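Local coordinates for structural polyprotein, VP2 (Israeli acute paralysis virus, PDB 5CDD) that probably serves as a structural building block of the virus capsid, as one of the coat proteins cut from the structural polyprotein, at residues C[70-74]-C[136-140]; C[95-101]-C[153-158]; C[39-45]-C[109-113]; C[146-150]-C[194-199]. All blocks are in the same frame, centred on the assembly; numbering follows the deposited sequence.

The four contacts join strands and loops of a jelly-roll capsid protein, and no ligand site is involved. Contacts 1 and 2, centres about 12 Å apart, meet directly: Ser140 OG lies 2.9 Å from Tyr98 OH, probably hydrogen-bonded, and Ser140 CB packs on Phe154 CD2. Contact 2 also touches contact 3, its centre about 15 Å away, where Tyr158 meets Leu109 and Tyr45. Contact 1 also touches contact 4, centres about 17 Å apart, where Leu71 CB packs against Leu147 CD2 (3.5 Å). Contacts 3 and 4 are the remote pair, with centres about 34 Å apart and nearest atoms about 18 Å, at two distant loop regions of the chain.

Contact 1: C[70-74]-C[136-140]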
loop_
_atom_site.group_PDB
_atom_site.type_symbol
_atom_site.label_atom_id
_atom_site.label_comp_id
_atom_site.label_asym_id
_atom_site.label_seq_id
_atom_site.Cartn_x
_atom_site.Cartn_y
_atom_site.Cartn_z
ATOM N N TYR C 70 21.134 -51.222 -19.187
ATOM C CA TYR C 70 21.635 -50.218 -18.253
ATOM C C TYR C 70 21.743 -50.650 -16.798
ATOM O O TYR C 70 20.899 -51.383 -16.284
ATOM C CB TYR C 70 20.769 -48.961 -18.341
ATOM C CG TYR C 70 20.748 -48.341 -19.716
ATOM C CD1 TYR C 70 21.908 -47.810 -20.281
ATOM C CD2 TYR C 70 19.571 -48.295 -20.461
ATOM C CE1 TYR C 70 21.897 -47.248 -21.558
ATOM C CE2 TYR C 70 19.547 -47.737 -21.739
ATOM C CZ TYR C 70 20.713 -47.216 -22.280
ATOM O OH TYR C 70 20.693 -46.665 -23.540
ATOM N N LEU C 71 22.791 -50.167 -16.141
ATOM C CA LEU C 71 23.044 -50.473 -14.741
ATOM C C LEU C 71 23.361 -49.200 -13.970
ATOM O O LEU C 71 23.980 -48.278 -14.499
ATOM C CB LEU C 71 24.222 -51.442 -14.616
ATOM C CG LEU C 71 24.724 -51.732 -13.197
ATOM C CD1 LEU C 71 23.656 -52.473 -12.406
ATOM C CD2 LEU C 71 25.994 -52.554 -13.270
ATOM N N ARG C 72 22.923 -49.158 -12.718
ATOM C CA ARG C 72 23.168 -48.020 -11.841
ATOM C C ARG C 72 23.490 -48.644 -10.489
ATOM O O ARG C 72 22.746 -49.500 -10.017
ATOM C CB ARG C 72 21.915 -47.150 -11.735
ATOM C CG ARG C 72 22.145 -45.820 -11.045
ATOM C CD ARG C 72 20.832 -45.154 -10.675
ATOM N NE ARG C 72 21.047 -43.848 -10.057
ATOM C CZ ARG C 72 21.422 -42.758 -10.720
ATOM N NH1 ARG C 72 21.621 -42.813 -12.032
ATOM N NH2 ARG C 72 21.605 -41.614 -10.074
ATOM N N CYS C 73 24.591 -48.235 -9.866
ATOM C CA CYS C 73 24.957 -48.828 -8.585
ATOM C C CYS C 73 26.126 -48.160 -7.873
ATOM O O CYS C 73 26.850 -47.349 -8.451
ATOM C CB CYS C 73 25.314 -50.297 -8.798
ATOM S SG CYS C 73 26.749 -50.516 -9.893
ATOM N N ASP C 74 26.294 -48.524 -6.605
ATOM C CA ASP C 74 27.393 -48.024 -5.791
ATOM C C ASP C 74 28.332 -49.211 -5.631
ATOM O O ASP C 74 27.880 -50.350 -5.518
ATOM C CB ASP C 74 26.919 -47.586 -4.398
ATOM C CG ASP C 74 25.830 -46.531 -4.446
ATOM O OD1 ASP C 74 25.907 -45.617 -5.295
ATOM O OD2 ASP C 74 24.902 -46.611 -3.614
ATOM N N ILE C 136 31.521 -46.427 -2.637
ATOM C CA ILE C 136 31.741 -45.515 -3.748
ATOM C C ILE C 136 30.406 -45.233 -4.429
ATOM O O ILE C 136 29.944 -46.010 -5.265
ATOM C CB ILE C 136 32.719 -46.110 -4.775
ATOM C CG1 ILE C 136 34.068 -46.371 -4.107
ATOM C CG2 ILE C 136 32.883 -45.157 -5.949
ATOM C CD1 ILE C 136 35.099 -46.983 -5.030
ATOM N N PRO C 137 29.764 -44.110 -4.069
ATOM C CA PRO C 137 28.475 -43.727 -4.647
ATOM C C PRO C 137 28.527 -43.683 -6.169
ATOM O O PRO C 137 29.570 -43.388 -6.749
ATOM C CB PRO C 137 28.228 -42.345 -4.047
ATOM C CG PRO C 137 28.931 -42.418 -2.732
ATOM C CD PRO C 137 30.222 -43.097 -3.103
ATOM N N TYR C 138 27.403 -43.988 -6.810
ATOM C CA TYR C 138 27.324 -43.954 -8.264
ATOM C C TYR C 138 27.991 -42.647 -8.684
ATOM O O TYR C 138 27.461 -41.564 -8.432
ATOM C CB TYR C 138 25.858 -43.972 -8.697
ATOM C CG TYR C 138 25.657 -43.998 -10.189
ATOM C CD1 TYR C 138 26.044 -45.101 -10.943
ATOM C CD2 TYR C 138 25.091 -42.910 -10.851
ATOM C CE1 TYR C 138 25.874 -45.123 -12.322
ATOM C CE2 TYR C 138 24.917 -42.922 -12.231
ATOM C CZ TYR C 138 25.312 -44.031 -12.958
ATOM O OH TYR C 138 25.151 -44.043 -14.322
ATOM N N ALA C 139 29.156 -42.748 -9.317
ATOM C CA ALA C 139 29.904 -41.562 -9.716
ATOM C C ALA C 139 29.846 -41.185 -11.189
ATOM O O ALA C 139 30.627 -40.348 -11.643
ATOM C CB ALA C 139 31.358 -41.711 -9.282
ATOM N N SER C 140 28.930 -41.787 -11.938
ATOM C CA SER C 140 28.811 -41.472 -13.356
ATOM C C SER C 140 28.004 -40.193 -13.523
ATOM O O SER C 140 27.172 -39.864 -12.676
ATOM C CB SER C 140 28.118 -42.615 -14.101
ATOM O OG SER C 140 28.053 -42.356 -15.494
#
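Arg72 and Asp74 of strand 68-81 hold Tyr138 in a mixed CH-pi and hydrogen-bonded contact, at a place where strand 131-146 is interrupted and 136-140 leaves regular pairing. Arg72 CG lies over the centre of the Tyr138 ring, 3.8 Å from its centroid and 5° off the normal; Ser140 N lies over the opposite face. With CG anti to the backbone N (chi1 -170°) and the chain extended as far as NE, the arginine crosses the tyrosine at about a right angle and brings its guanidinium over the CD2/CE2 side; the two planes remain 41° apart, far from a parallel stack. Tyr138 CE2 is 3.3 Å from Arg72 NH1, which also has a weak hydrogen bond to Glu143 O. Cys73 O meets the ring in its plane at the edge. Asp74 OD1 accepts from Tyr138 N (2.7 Å) on its anti side, so a side chain grips a backbone N-H within the break. Asp74 CA also approaches Ile136 O at 3.3 Å. The tyrosine hydroxyl bonds Gln142 O. Backbone bonds of Ile136 with Val75 and of Leu71 with Tyr145 flank the break, as in an interrupted strand pair of a capsid jelly roll.

Contact 2: C[95-101]-C[153-158]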
loop_
_atom_site.group_PDB
_atom_site.type_symbol
_atom_site.label_atom_id
_atom_site.label_comp_id
_atom_site.label_asym_id
_atom_site.label_seq_id
_atom_site.Cartn_x
_atom_site.Cartn_y
_atom_site.Cartn_z
ATOM N N TYR C 95 39.357 -42.971 -3.949
ATOM C CA TYR C 95 38.800 -43.123 -5.288
ATOM C C TYR C 95 38.707 -41.766 -5.976
ATOM O O TYR C 95 38.670 -40.727 -5.315
ATOM C CB TYR C 95 37.420 -43.796 -5.227
ATOM C CG TYR C 95 36.295 -42.941 -4.684
ATOM C CD1 TYR C 95 35.689 -41.964 -5.476
ATOM C CD2 TYR C 95 35.817 -43.125 -3.387
ATOM C CE1 TYR C 95 34.632 -41.195 -4.993
ATOM C CE2 TYR C 95 34.763 -42.361 -2.892
ATOM C CZ TYR C 95 34.174 -41.398 -3.701
ATOM O OH TYR C 95 33.128 -40.644 -3.222
ATOM N N SER C 96 38.678 -41.783 -7.304
ATOM C CA SER C 96 38.610 -40.556 -8.086
ATOM C C SER C 96 37.722 -40.724 -9.317
ATOM O O SER C 96 38.093 -41.405 -10.273
ATOM C CB SER C 96 40.021 -40.147 -8.518
ATOM O OG SER C 96 39.997 -38.978 -9.317
ATOM N N PRO C 97 36.530 -40.105 -9.307
ATOM C CA PRO C 97 35.602 -40.198 -10.439
ATOM C C PRO C 97 36.210 -39.657 -11.735
ATOM O O PRO C 97 36.741 -38.547 -11.762
ATOM C CB PRO C 97 34.410 -39.363 -9.975
ATOM C CG PRO C 97 34.438 -39.531 -8.490
ATOM C CD PRO C 97 35.905 -39.391 -8.179
ATOM N N TYR C 98 36.132 -40.447 -12.804
ATOM C CA TYR C 98 36.659 -40.040 -14.104
ATOM C C TYR C 98 38.076 -39.491 -14.004
ATOM O O TYR C 98 38.431 -38.547 -14.707
ATOM C CB TYR C 98 35.748 -38.976 -14.721
ATOM C CG TYR C 98 34.363 -39.477 -15.047
ATOM C CD1 TYR C 98 34.114 -40.175 -16.228
ATOM C CD2 TYR C 98 33.303 -39.280 -14.162
ATOM C CE1 TYR C 98 32.841 -40.666 -16.522
ATOM C CE2 TYR C 98 32.028 -39.768 -14.443
ATOM C CZ TYR C 98 31.803 -40.460 -15.625
ATOM O OH TYR C 98 30.547 -40.949 -15.907
ATOM N N ASP C 99 38.885 -40.088 -13.135
ATOM C CA ASP C 99 40.258 -39.633 -12.944
ATOM C C ASP C 99 41.074 -39.680 -14.231
ATOM O O ASP C 99 42.013 -38.906 -14.412
ATOM C CB ASP C 99 40.953 -40.481 -11.882
ATOM C CG ASP C 99 42.303 -39.920 -11.490
ATOM O OD1 ASP C 99 42.336 -38.877 -10.807
ATOM O OD2 ASP C 99 43.332 -40.514 -11.872
ATOM N N ASP C 100 40.706 -40.589 -15.124
ATOM C CA ASP C 100 41.407 -40.758 -16.389
ATOM C C ASP C 100 40.667 -40.121 -17.560
ATOM O O ASP C 100 41.099 -40.233 -18.708
ATOM C CB ASP C 100 41.604 -42.249 -16.661
ATOM C CG ASP C 100 40.295 -43.026 -16.621
ATOM O OD1 ASP C 100 39.597 -42.971 -15.584
ATOM O OD2 ASP C 100 39.962 -43.692 -17.624
ATOM N N LYS C 101 39.557 -39.450 -17.271
ATOM C CA LYS C 101 38.759 -38.813 -18.312
ATOM C C LYS C 101 38.766 -37.292 -18.184
ATOM O O LYS C 101 37.900 -36.615 -18.739
ATOM C CB LYS C 101 37.315 -39.312 -18.243
ATOM C CG LYS C 101 37.161 -40.826 -18.236
ATOM C CD LYS C 101 37.488 -41.440 -19.583
ATOM C CE LYS C 101 37.235 -42.944 -19.565
ATOM N NZ LYS C 101 35.824 -43.290 -19.210
ATOM N N ASP C 153 33.637 -46.757 -17.654
ATOM C CA ASP C 153 34.030 -46.800 -16.248
ATOM C C ASP C 153 34.115 -45.363 -15.751
ATOM O O ASP C 153 34.842 -44.543 -16.312
ATOM C CB ASP C 153 35.365 -47.518 -16.059
ATOM C CG ASP C 153 35.222 -49.028 -16.099
ATOM O OD1 ASP C 153 34.251 -49.560 -15.522
ATOM O OD2 ASP C 153 36.091 -49.689 -16.698
ATOM N N PHE C 154 33.362 -45.066 -14.698
ATOM C CA PHE C 154 33.301 -43.717 -14.153
ATOM C C PHE C 154 34.113 -43.415 -12.895
ATOM O O PHE C 154 34.106 -42.280 -12.417
ATOM C CB PHE C 154 31.838 -43.359 -13.905
ATOM C CG PHE C 154 31.088 -44.406 -13.140
ATOM C CD1 PHE C 154 31.274 -44.559 -11.770
ATOM C CD2 PHE C 154 30.209 -45.257 -13.796
ATOM C CE1 PHE C 154 30.591 -45.550 -11.062
ATOM C CE2 PHE C 154 29.522 -46.249 -13.101
ATOM C CZ PHE C 154 29.713 -46.396 -11.731
ATOM N N VAL C 155 34.813 -44.401 -12.349
ATOM C CA VAL C 155 35.596 -44.144 -11.146
ATOM C C VAL C 155 36.821 -45.043 -11.042
ATOM O O VAL C 155 36.771 -46.223 -11.390
ATOM C CB VAL C 155 34.721 -44.308 -9.878
ATOM C CG1 VAL C 155 34.173 -45.720 -9.799
ATOM C CG2 VAL C 155 35.530 -43.975 -8.637
ATOM N N GLN C 156 37.923 -44.469 -10.569
ATOM C CA GLN C 156 39.172 -45.204 -10.406
ATOM C C GLN C 156 39.493 -45.358 -8.926
ATOM O O GLN C 156 39.424 -44.394 -8.166
ATOM C CB GLN C 156 40.321 -44.465 -11.094
ATOM C CG GLN C 156 40.111 -44.232 -12.576
ATOM C CD GLN C 156 39.839 -45.516 -13.325
ATOM O OE1 GLN C 156 40.628 -46.459 -13.267
ATOM N NE2 GLN C 156 38.718 -45.562 -14.035
ATOM N N LEU C 157 39.841 -46.574 -8.519
ATOM C CA LEU C 157 40.179 -46.846 -7.129
ATOM C C LEU C 157 41.689 -47.033 -7.003
ATOM O O LEU C 157 42.304 -47.724 -7.814
ATOM C CB LEU C 157 39.449 -48.100 -6.645
ATOM C CG LEU C 157 39.616 -48.457 -5.167
ATOM C CD1 LEU C 157 39.196 -47.281 -4.300
ATOM C CD2 LEU C 157 38.783 -49.684 -4.848
ATOM N N TYR C 158 42.280 -46.416 -5.985
ATOM C CA TYR C 158 43.721 -46.500 -5.772
ATOM C C TYR C 158 44.099 -46.865 -4.337
ATOM O O TYR C 158 43.382 -46.540 -3.390
ATOM C CB TYR C 158 44.376 -45.161 -6.127
ATOM C CG TYR C 158 44.301 -44.780 -7.590
ATOM C CD1 TYR C 158 45.075 -45.440 -8.542
ATOM C CD2 TYR C 158 43.458 -43.755 -8.023
ATOM C CE1 TYR C 158 45.015 -45.090 -9.891
ATOM C CE2 TYR C 158 43.387 -43.397 -9.368
ATOM C CZ TYR C 158 44.169 -44.069 -10.297
ATOM O OH TYR C 158 44.108 -43.724 -11.630
#
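Ser96 O is shared by two backbone donors that reach it from opposite faces of its carbonyl plane: Gln156 N across the strands (3.1 Å) and Asp99 N from its own loop. Ser96 N bonds Gln156 O in return (2.8 Å), so Ser96 and Gln156 form a hydrogen-bonded antiparallel pair, flanked by the non-hydrogen-bonded pairs Tyr95-Leu157 and Pro97-Val155. Tyr98 N then bonds Phe154 O (2.8 Å), and that oxygen lies over one face of the Tyr98 ring toward its rim. Set anti to the carbonyl carbon (chi1 -65°), the ring swings back over the partner loop, where CZ packs on Phe154 CB and its hydroxyl is bonded to Ser140 and Phe141. On the sheet face that carries Ser96 and Gln156, Asp99 CB rests on Gln156 CG at 3.9 Å. Asp99 OD1 accepts from Ser96 OG (2.8 Å) and Val108 N; OD2 bonds Ser107 OG and, weakly, Tyr158 OH. Val155 CG2 touches Tyr95 CD1 obliquely (3.7 Å), and Leu157 CD1 reaches Tyr95 CB. Phe154 and Val155 form a classic beta bulge opposite Leu51. Strand 155-161 runs between strands 47-51 and 90-97, with 121-125 beyond, while Tyr95 and Leu157 pack toward strand 131-146.

Contact 3: C[39-45]-C[109-113]; sequences QQNSQKY and LQTSR
Gln43 and Leu109 make the compact part of this loop-to-loop contact. Gln43 N donates to Leu109 O (2.9 Å, 152° at the hydrogen) and fixes the two backbones side by side. Leu109 then lays its side chain along the same loop: CD2 comes within 3.5 Å of Gln43 O and 4.0 Å of Tyr45 CD1, so one methyl meets both the backbone and the obliquely turned tyrosine ring. Next to it, Ser42 OG links two partners. It donates to Gln39 O (2.7 Å) within its own loop and accepts from Gln110 NE2 (2.8 Å) across the contact, with the hydroxyl near the plane of the Gln110 amide. The Gln110 chain sets off away from the 39-45 loop, and the bend at chi2 (-62°) turns its amide back to the serine. The Gln43 side chain, also bent at chi2, carries its amide beside Thr111; OE1 accepts from Ser33 N.

Toward Gln39 the packing thins. Gln110 OE1 is 3.4 Å from Gln39 CG, a van der Waals approach, and the turn at Gln40 and Asn41 points away to solvent, though Gln40 OE1 also bonds Ala289 N of a neighbouring subunit. The 39-45 loop leads into strand 47-51. The loop at 109-113 runs into helix 113-116, whose N-cap is Ser112, its OG bonded to Gly115 N. Gln43 and Thr111 lie against Val116 of that helix, while Tyr45 and Leu109 border Phe160 of strand 155-161.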
loop_
_atom_site.group_PDB
_atom_site.type_symbol
_atom_site.label_atom_id
_atom_site.label_comp_id
_atom_site.label_asym_id
_atom_site.label_seq_id
_atom_site.Cartn_x
_atom_site.Cartn_y
_atom_site.Cartn_z
ATOM N N GLN C 39 55.115 -34.957 -15.044
ATOM C CA GLN C 39 54.321 -36.158 -15.265
ATOM C C GLN C 39 55.149 -37.437 -15.301
ATOM O O GLN C 39 54.614 -38.534 -15.140
ATOM C CB GLN C 39 53.519 -36.019 -16.559
ATOM C CG GLN C 39 52.783 -34.696 -16.672
ATOM C CD GLN C 39 51.896 -34.626 -17.894
ATOM O OE1 GLN C 39 51.528 -33.541 -18.344
ATOM N NE2 GLN C 39 51.537 -35.785 -18.434
ATOM N N GLN C 40 56.453 -37.301 -15.515
ATOM C CA GLN C 40 57.328 -38.466 -15.550
ATOM C C GLN C 40 57.498 -38.996 -14.133
ATOM O O GLN C 40 57.938 -40.125 -13.928
ATOM C CB GLN C 40 58.689 -38.094 -16.133
ATOM C CG GLN C 40 58.623 -37.560 -17.551
ATOM C CD GLN C 40 59.987 -37.184 -18.094
ATOM O OE1 GLN C 40 60.701 -36.368 -17.506
ATOM N NE2 GLN C 40 60.357 -37.779 -19.223
ATOM N N ASN C 41 57.139 -38.169 -13.157
ATOM C CA ASN C 41 57.243 -38.546 -11.755
ATOM C C ASN C 41 55.878 -38.564 -11.088
ATOM O O ASN C 41 55.688 -37.988 -10.016
ATOM C CB ASN C 41 58.167 -37.579 -11.017
ATOM C CG ASN C 41 59.613 -37.744 -11.422
ATOM O OD1 ASN C 41 60.225 -38.780 -11.161
ATOM N ND2 ASN C 41 60.169 -36.726 -12.068
ATOM N N SER C 42 54.927 -39.234 -11.730
ATOM C CA SER C 42 53.577 -39.342 -11.201
ATOM C C SER C 42 53.612 -40.060 -9.862
ATOM O O SER C 42 54.656 -40.551 -9.433
ATOM C CB SER C 42 52.690 -40.122 -12.169
ATOM O OG SER C 42 52.691 -39.521 -13.450
ATOM N N GLN C 43 52.460 -40.119 -9.208
ATOM C CA GLN C 43 52.337 -40.775 -7.917
ATOM C C GLN C 43 52.265 -42.286 -8.145
ATOM O O GLN C 43 51.533 -42.753 -9.017
ATOM C CB GLN C 43 51.066 -40.282 -7.224
ATOM C CG GLN C 43 51.145 -40.197 -5.711
ATOM C CD GLN C 43 52.180 -39.196 -5.231
ATOM O OE1 GLN C 43 53.378 -39.466 -5.261
ATOM N NE2 GLN C 43 51.720 -38.032 -4.790
ATOM N N LYS C 44 53.034 -43.045 -7.370
ATOM C CA LYS C 44 53.047 -44.501 -7.496
ATOM C C LYS C 44 52.043 -45.136 -6.538
ATOM O O LYS C 44 51.921 -44.721 -5.384
ATOM C CB LYS C 44 54.448 -45.052 -7.202
ATOM C CG LYS C 44 55.526 -44.628 -8.193
ATOM C CD LYS C 44 55.292 -45.230 -9.573
ATOM C CE LYS C 44 56.339 -44.754 -10.575
ATOM N NZ LYS C 44 56.286 -43.277 -10.786
ATOM N N TYR C 45 51.329 -46.147 -7.024
ATOM C CA TYR C 45 50.339 -46.845 -6.215
ATOM C C TYR C 45 50.627 -48.342 -6.134
ATOM O O TYR C 45 51.279 -48.911 -7.011
ATOM C CB TYR C 45 48.939 -46.640 -6.794
ATOM C CG TYR C 45 48.851 -46.930 -8.272
ATOM C CD1 TYR C 45 49.162 -45.950 -9.213
ATOM C CD2 TYR C 45 48.478 -48.190 -8.733
ATOM C CE1 TYR C 45 49.103 -46.217 -10.577
ATOM C CE2 TYR C 45 48.419 -48.469 -10.095
ATOM C CZ TYR C 45 48.732 -47.477 -11.010
ATOM O OH TYR C 45 48.673 -47.745 -12.358
ATOM N N LEU C 109 46.924 -38.702 -9.444
ATOM C CA LEU C 109 48.318 -39.117 -9.584
ATOM C C LEU C 109 49.236 -37.958 -9.972
ATOM O O LEU C 109 50.458 -38.100 -9.971
ATOM C CB LEU C 109 48.425 -40.230 -10.631
ATOM C CG LEU C 109 47.578 -41.480 -10.375
ATOM C CD1 LEU C 109 47.687 -42.424 -11.556
ATOM C CD2 LEU C 109 48.040 -42.162 -9.097
ATOM N N GLN C 110 48.644 -36.813 -10.293
ATOM C CA GLN C 110 49.413 -35.643 -10.698
ATOM C C GLN C 110 49.429 -34.548 -9.641
ATOM O O GLN C 110 49.623 -33.377 -9.965
ATOM C CB GLN C 110 48.845 -35.070 -11.996
ATOM C CG GLN C 110 48.858 -36.036 -13.164
ATOM C CD GLN C 110 50.258 -36.456 -13.547
ATOM O OE1 GLN C 110 51.102 -35.619 -13.867
ATOM N NE2 GLN C 110 50.512 -37.757 -13.518
ATOM N N THR C 111 49.226 -34.920 -8.382
ATOM C CA THR C 111 49.216 -33.935 -7.307
ATOM C C THR C 111 50.104 -34.334 -6.131
ATOM O O THR C 111 50.597 -35.460 -6.060
ATOM C CB THR C 111 47.774 -33.684 -6.798
ATOM O OG1 THR C 111 47.790 -32.661 -5.793
ATOM C CG2 THR C 111 47.182 -34.957 -6.214
ATOM N N SER C 112 50.305 -33.393 -5.211
ATOM C CA SER C 112 51.135 -33.616 -4.035
ATOM C C SER C 112 50.570 -34.696 -3.126
ATOM O O SER C 112 49.458 -35.181 -3.332
ATOM C CB SER C 112 51.268 -32.319 -3.240
ATOM O OG SER C 112 50.000 -31.871 -2.790
ATOM N N ARG C 113 51.351 -35.071 -2.119
ATOM C CA ARG C 113 50.925 -36.080 -1.161
ATOM C C ARG C 113 49.763 -35.498 -0.372
ATOM O O ARG C 113 48.849 -36.214 0.034
ATOM C CB ARG C 113 52.075 -36.427 -0.216
ATOM C CG ARG C 113 51.713 -37.400 0.893
ATOM C CD ARG C 113 52.928 -37.691 1.749
ATOM N NE ARG C 113 53.493 -36.465 2.301
ATOM C CZ ARG C 113 54.701 -36.380 2.849
ATOM N NH1 ARG C 113 55.475 -37.453 2.919
ATOM N NH2 ARG C 113 55.133 -35.220 3.329
#

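Contact 4: C[146-150]-C[194-199]; sequences DLVTG and TYRMNP
Val148 stands in a short helical turn that begins with an Asx motif at Asp146, and it packs on the C-terminal tail where Thr194 opens an ST turn. Its two methyls divide the work. CG2 lies 3.8 Å from Thr194 CG2 and 3.6 Å from Arg196 O; CG1, anti to the backbone N (chi1 -176°), reaches Arg196 CB at 3.9 Å, the two side chains crossing at about a right angle. Farther along the tail, Asn198 draws alongside the turn: its CA makes a CH...O contact with Val148 O at 3.5 Å, and its CB faces Leu147 O.

Each segment is shaped from within. Asp146 OD1 accepts from Thr149 N (2.7 Å), approached from above the carboxylate plane, and Gly150 N bonds back to Asp146 O, while Asp146 OD2 forms a salt bridge with Lys69 of strand 68-81. In the tail, Thr194 OG1 accepts from Arg196 N (3.1 Å). The same hydroxyl is bonded to Glu158 of a neighbouring subunit, which also pairs with Arg196 NE, and Arg196 NH2 bonds Val161 O of that subunit. The guanidinium is thus committed outward, while its CB packs on Val148.

No hydrogen bond joins the two segments. Their association rests on the branched valine and on one CH...O contact, while the strong polar bonds set the local turns, tie Asp146 to Lys69, or cross the subunit boundary. The charge of Arg196 is therefore probably balanced mainly by Glu158 of the neighbouring subunit, so that the tail couples apolar packing within the chain to polar contacts between subunits.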
loop_
_atom_site.group_PDB
_atom_site.type_symbol
_atom_site.label_atom_id
_atom_site.label_comp_id
_atom_site.label_asym_id
_atom_site.label_seq_id
_atom_site.Cartn_x
_atom_site.Cartn_y
_atom_site.Cartn_z
ATOM N N ASP C 146 26.277 -48.159 -19.391
ATOM C CA ASP C 146 25.953 -49.027 -20.518
ATOM C C ASP C 146 26.685 -50.356 -20.360
ATOM O O ASP C 146 27.906 -50.424 -20.516
ATOM C CB ASP C 146 26.371 -48.369 -21.831
ATOM C CG ASP C 146 25.768 -49.051 -23.042
ATOM O OD1 ASP C 146 25.936 -50.282 -23.180
ATOM O OD2 ASP C 146 25.128 -48.353 -23.855
ATOM N N LEU C 147 25.936 -51.411 -20.053
ATOM C CA LEU C 147 26.514 -52.734 -19.860
ATOM C C LEU C 147 27.049 -53.356 -21.146
ATOM O O LEU C 147 28.052 -54.062 -21.130
ATOM C CB LEU C 147 25.477 -53.671 -19.230
ATOM C CG LEU C 147 24.948 -53.295 -17.841
ATOM C CD1 LEU C 147 23.782 -54.195 -17.489
ATOM C CD2 LEU C 147 26.052 -53.416 -16.805
ATOM N N VAL C 148 26.389 -53.086 -22.264
ATOM C CA VAL C 148 26.812 -53.662 -23.535
ATOM C C VAL C 148 28.060 -52.997 -24.111
ATOM O O VAL C 148 28.920 -53.671 -24.671
ATOM C CB VAL C 148 25.675 -53.591 -24.581
ATOM C CG1 VAL C 148 26.095 -54.267 -25.858
ATOM C CG2 VAL C 148 24.441 -54.271 -24.047
ATOM N N THR C 149 28.164 -51.680 -23.965
ATOM C CA THR C 149 29.306 -50.936 -24.484
ATOM C C THR C 149 30.556 -51.066 -23.616
ATOM O O THR C 149 31.672 -51.062 -24.132
ATOM C CB THR C 149 28.946 -49.445 -24.648
ATOM O OG1 THR C 149 28.121 -49.279 -25.808
ATOM C CG2 THR C 149 30.199 -48.599 -24.775
ATOM N N GLY C 150 30.366 -51.165 -22.303
ATOM C CA GLY C 150 31.478 -51.312 -21.380
ATOM C C GLY C 150 32.693 -50.417 -21.547
ATOM O O GLY C 150 33.814 -50.854 -21.297
ATOM N N THR C 194 18.158 -56.513 -23.979
ATOM C CA THR C 194 18.889 -56.411 -25.240
ATOM C C THR C 194 19.438 -57.780 -25.636
ATOM O O THR C 194 19.772 -58.596 -24.779
ATOM C CB THR C 194 20.066 -55.418 -25.123
ATOM O OG1 THR C 194 20.836 -55.430 -26.332
ATOM C CG2 THR C 194 20.948 -55.787 -23.944
ATOM N N TYR C 195 19.522 -58.038 -26.935
ATOM C CA TYR C 195 20.047 -59.313 -27.396
ATOM C C TYR C 195 21.572 -59.271 -27.481
ATOM O O TYR C 195 22.219 -60.309 -27.599
ATOM C CB TYR C 195 19.444 -59.684 -28.757
ATOM C CG TYR C 195 19.866 -58.795 -29.907
ATOM C CD1 TYR C 195 21.156 -58.861 -30.438
ATOM C CD2 TYR C 195 18.974 -57.882 -30.464
ATOM C CE1 TYR C 195 21.545 -58.038 -31.496
ATOM C CE2 TYR C 195 19.353 -57.055 -31.518
ATOM C CZ TYR C 195 20.637 -57.137 -32.029
ATOM O OH TYR C 195 21.014 -56.313 -33.065
ATOM N N ARG C 196 22.134 -58.067 -27.420
ATOM C CA ARG C 196 23.577 -57.875 -27.473
ATOM C C ARG C 196 24.136 -57.866 -26.058
ATOM O O ARG C 196 23.414 -57.594 -25.101
ATOM C CB ARG C 196 23.911 -56.552 -28.173
ATOM C CG ARG C 196 23.752 -56.598 -29.680
ATOM C CD ARG C 196 24.022 -55.249 -30.340
ATOM N NE ARG C 196 23.008 -54.248 -30.012
ATOM C CZ ARG C 196 22.903 -53.061 -30.605
ATOM N NH1 ARG C 196 23.747 -52.712 -31.567
ATOM N NH2 ARG C 196 21.949 -52.218 -30.233
ATOM N N MET C 197 25.421 -58.171 -25.924
ATOM C CA MET C 197 26.051 -58.181 -24.613
ATOM C C MET C 197 27.553 -57.969 -24.699
ATOM O O MET C 197 28.208 -58.435 -25.627
ATOM C CB MET C 197 25.736 -59.492 -23.901
ATOM C CG MET C 197 26.095 -60.707 -24.705
ATOM S SD MET C 197 25.238 -62.134 -24.049
ATOM C CE MET C 197 23.597 -61.903 -24.779
ATOM N N ASN C 198 28.084 -57.251 -23.718
ATOM C CA ASN C 198 29.504 -56.942 -23.660
ATOM C C ASN C 198 30.414 -58.149 -23.840
ATOM O O ASN C 198 30.512 -58.997 -22.955
ATOM C CB ASN C 198 29.830 -56.263 -22.331
ATOM C CG ASN C 198 31.295 -55.915 -22.204
ATOM O OD1 ASN C 198 31.905 -55.422 -23.147
ATOM N ND2 ASN C 198 31.865 -56.159 -21.030
ATOM N N PRO C 199 31.103 -58.237 -24.989
ATOM C CA PRO C 199 31.996 -59.376 -25.208
ATOM C C PRO C 199 33.087 -59.341 -24.151
ATOM O O PRO C 199 33.780 -58.337 -24.015
ATOM C CB PRO C 199 32.533 -59.122 -26.609
ATOM C CG PRO C 199 32.583 -57.601 -26.665
ATOM C CD PRO C 199 31.249 -57.229 -26.056
#